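Side-chain contact in formate-dependent phosphoribosylglycinamide formyltransferase (PDB 6KHR), which is an enzyme of the ATP-grasp family, sharing the fold that gives this broad group its name: residues A[270-275]-A[299-304]. Numbering follows the deposited sequence.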
loop_
_atom_site.group_PDB
_atom_site.type_symbol
_atom_site.label_atom_id
_atom_site.label_comp_id
_atom_site.label_asym_id
_atom_site.label_seq_id
_atom_site.Cartn_x
_atom_site.Cartn_y
_atom_site.Cartn_z
ATOM N N LEU A 270 -7.369 26.668 -9.580
ATOM C CA LEU A 270 -6.211 25.799 -9.373
ATOM C C LEU A 270 -4.934 26.610 -9.218
ATOM O O LEU A 270 -4.061 26.244 -8.425
ATOM C CB LEU A 270 -6.078 24.790 -10.517
ATOM C CG LEU A 270 -4.955 23.759 -10.380
ATOM C CD1 LEU A 270 -5.291 22.653 -9.379
ATOM C CD2 LEU A 270 -4.645 23.172 -11.707
ATOM N N ASP A 271 -4.811 27.725 -9.950
ATOM C CA ASP A 271 -3.646 28.598 -9.781
ATOM C C ASP A 271 -3.598 29.165 -8.373
ATOM O O ASP A 271 -2.551 29.152 -7.717
ATOM C CB ASP A 271 -3.661 29.738 -10.804
ATOM C CG ASP A 271 -3.586 29.237 -12.238
ATOM O OD1 ASP A 271 -2.892 28.230 -12.489
ATOM O OD2 ASP A 271 -4.231 29.850 -13.118
ATOM N N ALA A 272 -4.738 29.659 -7.886
ATOM C CA ALA A 272 -4.809 30.134 -6.510
ATOM C C ALA A 272 -4.392 29.042 -5.526
ATOM O O ALA A 272 -3.614 29.292 -4.601
ATOM C CB ALA A 272 -6.231 30.617 -6.203
ATOM N N ALA A 273 -4.921 27.826 -5.704
ATOM C CA ALA A 273 -4.698 26.763 -4.731
ATOM C C ALA A 273 -3.222 26.383 -4.653
ATOM O O ALA A 273 -2.651 26.301 -3.564
ATOM C CB ALA A 273 -5.559 25.536 -5.066
ATOM N N LYS A 274 -2.593 26.130 -5.805
ATOM C CA LYS A 274 -1.164 25.846 -5.817
ATOM C C LYS A 274 -0.393 26.960 -5.124
ATOM O O LYS A 274 0.490 26.712 -4.289
ATOM C CB LYS A 274 -0.674 25.679 -7.253
ATOM C CG LYS A 274 -0.849 24.276 -7.855
ATOM C CD LYS A 274 0.113 24.111 -9.038
ATOM C CE LYS A 274 -0.244 22.959 -9.961
ATOM N NZ LYS A 274 0.560 23.019 -11.230
ATOM N N SER A 275 -0.736 28.204 -5.455
ATOM C CA SER A 275 -0.030 29.350 -4.905
ATOM C C SER A 275 -0.096 29.352 -3.377
ATOM O O SER A 275 0.939 29.403 -2.696
ATOM C CB SER A 275 -0.623 30.624 -5.491
ATOM O OG SER A 275 0.251 31.701 -5.337
ATOM N N ASP A 299 -14.245 30.687 -8.192
ATOM C CA ASP A 299 -12.898 31.282 -8.372
ATOM C C ASP A 299 -12.213 31.548 -7.039
ATOM O O ASP A 299 -11.046 31.747 -7.072
ATOM C CB ASP A 299 -12.966 32.754 -8.762
ATOM C CG ASP A 299 -13.628 33.070 -10.070
ATOM O OD1 ASP A 299 -14.769 32.740 -10.214
ATOM O OD2 ASP A 299 -13.001 33.671 -10.895
ATOM N N GLU A 300 -12.939 31.635 -5.934
ATOM C CA GLU A 300 -12.273 32.020 -4.679
ATOM C C GLU A 300 -11.721 30.838 -3.916
ATOM O O GLU A 300 -12.425 29.902 -3.772
ATOM C CB GLU A 300 -13.273 32.789 -3.835
ATOM C CG GLU A 300 -14.084 33.736 -4.658
ATOM C CD GLU A 300 -13.287 34.953 -5.064
ATOM O OE1 GLU A 300 -13.844 35.852 -5.667
ATOM O OE2 GLU A 300 -12.117 34.977 -4.749
ATOM N N VAL A 301 -10.499 30.971 -3.417
ATOM C CA VAL A 301 -9.875 29.931 -2.623
ATOM C C VAL A 301 -9.474 30.532 -1.289
ATOM O O VAL A 301 -8.908 31.632 -1.242
ATOM C CB VAL A 301 -8.672 29.316 -3.353
ATOM C CG1 VAL A 301 -8.046 28.203 -2.509
ATOM C CG2 VAL A 301 -9.135 28.784 -4.715
ATOM N N TYR A 302 -9.810 29.834 -0.211
ATOM C CA TYR A 302 -9.503 30.266 1.137
ATOM C C TYR A 302 -8.612 29.241 1.812
ATOM O O TYR A 302 -8.826 28.032 1.698
ATOM C CB TYR A 302 -10.760 30.458 1.970
ATOM C CG TYR A 302 -11.735 31.450 1.400
ATOM C CD1 TYR A 302 -12.709 31.054 0.487
ATOM C CD2 TYR A 302 -11.706 32.771 1.783
ATOM C CE1 TYR A 302 -13.623 31.962 -0.027
ATOM C CE2 TYR A 302 -12.609 33.686 1.278
ATOM C CZ TYR A 302 -13.570 33.277 0.375
ATOM O OH TYR A 302 -14.470 34.194 -0.123
ATOM N N PHE A 303 -7.608 29.739 2.502
ATOM C CA PHE A 303 -6.831 28.909 3.399
ATOM C C PHE A 303 -7.657 28.575 4.634
ATOM O O PHE A 303 -8.218 29.470 5.265
ATOM C CB PHE A 303 -5.549 29.637 3.796
ATOM C CG PHE A 303 -4.752 28.896 4.796
ATOM C CD1 PHE A 303 -3.988 27.794 4.403
ATOM C CD2 PHE A 303 -4.794 29.255 6.138
ATOM C CE1 PHE A 303 -3.238 27.088 5.325
ATOM C CE2 PHE A 303 -4.062 28.556 7.069
ATOM C CZ PHE A 303 -3.269 27.468 6.662
ATOM N N ALA A 304 -7.719 27.300 4.990
ATOM C CA ALA A 304 -8.335 26.950 6.265
ATOM C C ALA A 304 -7.366 26.353 7.268
ATOM O O ALA A 304 -7.476 26.657 8.459
ATOM C CB ALA A 304 -9.494 25.974 6.064
#
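V301 reaches from its strand to two successive alanines of a helix, giving one methyl to each. Its CG2 rests on CB of A272 at 3.7 Å, and its own CB lies 4.0 Å from that same methyl carbon. The other branch goes to A273: V301 CG1 is 4.3 Å from A273 CA and a looser 4.5 Å from A273 CB. The split follows from chi1 of -179°, which sets CG1 anti to the backbone N and CG2 anti to the carbonyl carbon. CB of A272 points at the strand and that of A273 past it to one side; A273 and V301 also both touch L294 of the neighbouring strand. Helix 267-284 thus lies against a face of the large antiparallel sheet in the ATP-grasp domain, at strand 300-307, outermost in this chain and paired with strand 288-297. The small alanine side chains are consistent with the close backbones, 6.4 Å between the CA atoms of A272 and V301. The contact is wholly apolar and small, burying 116 Å² over both segments. Backbone hydrogen bonds join Y302 to M295 and A304 to E293 of strand 288-297.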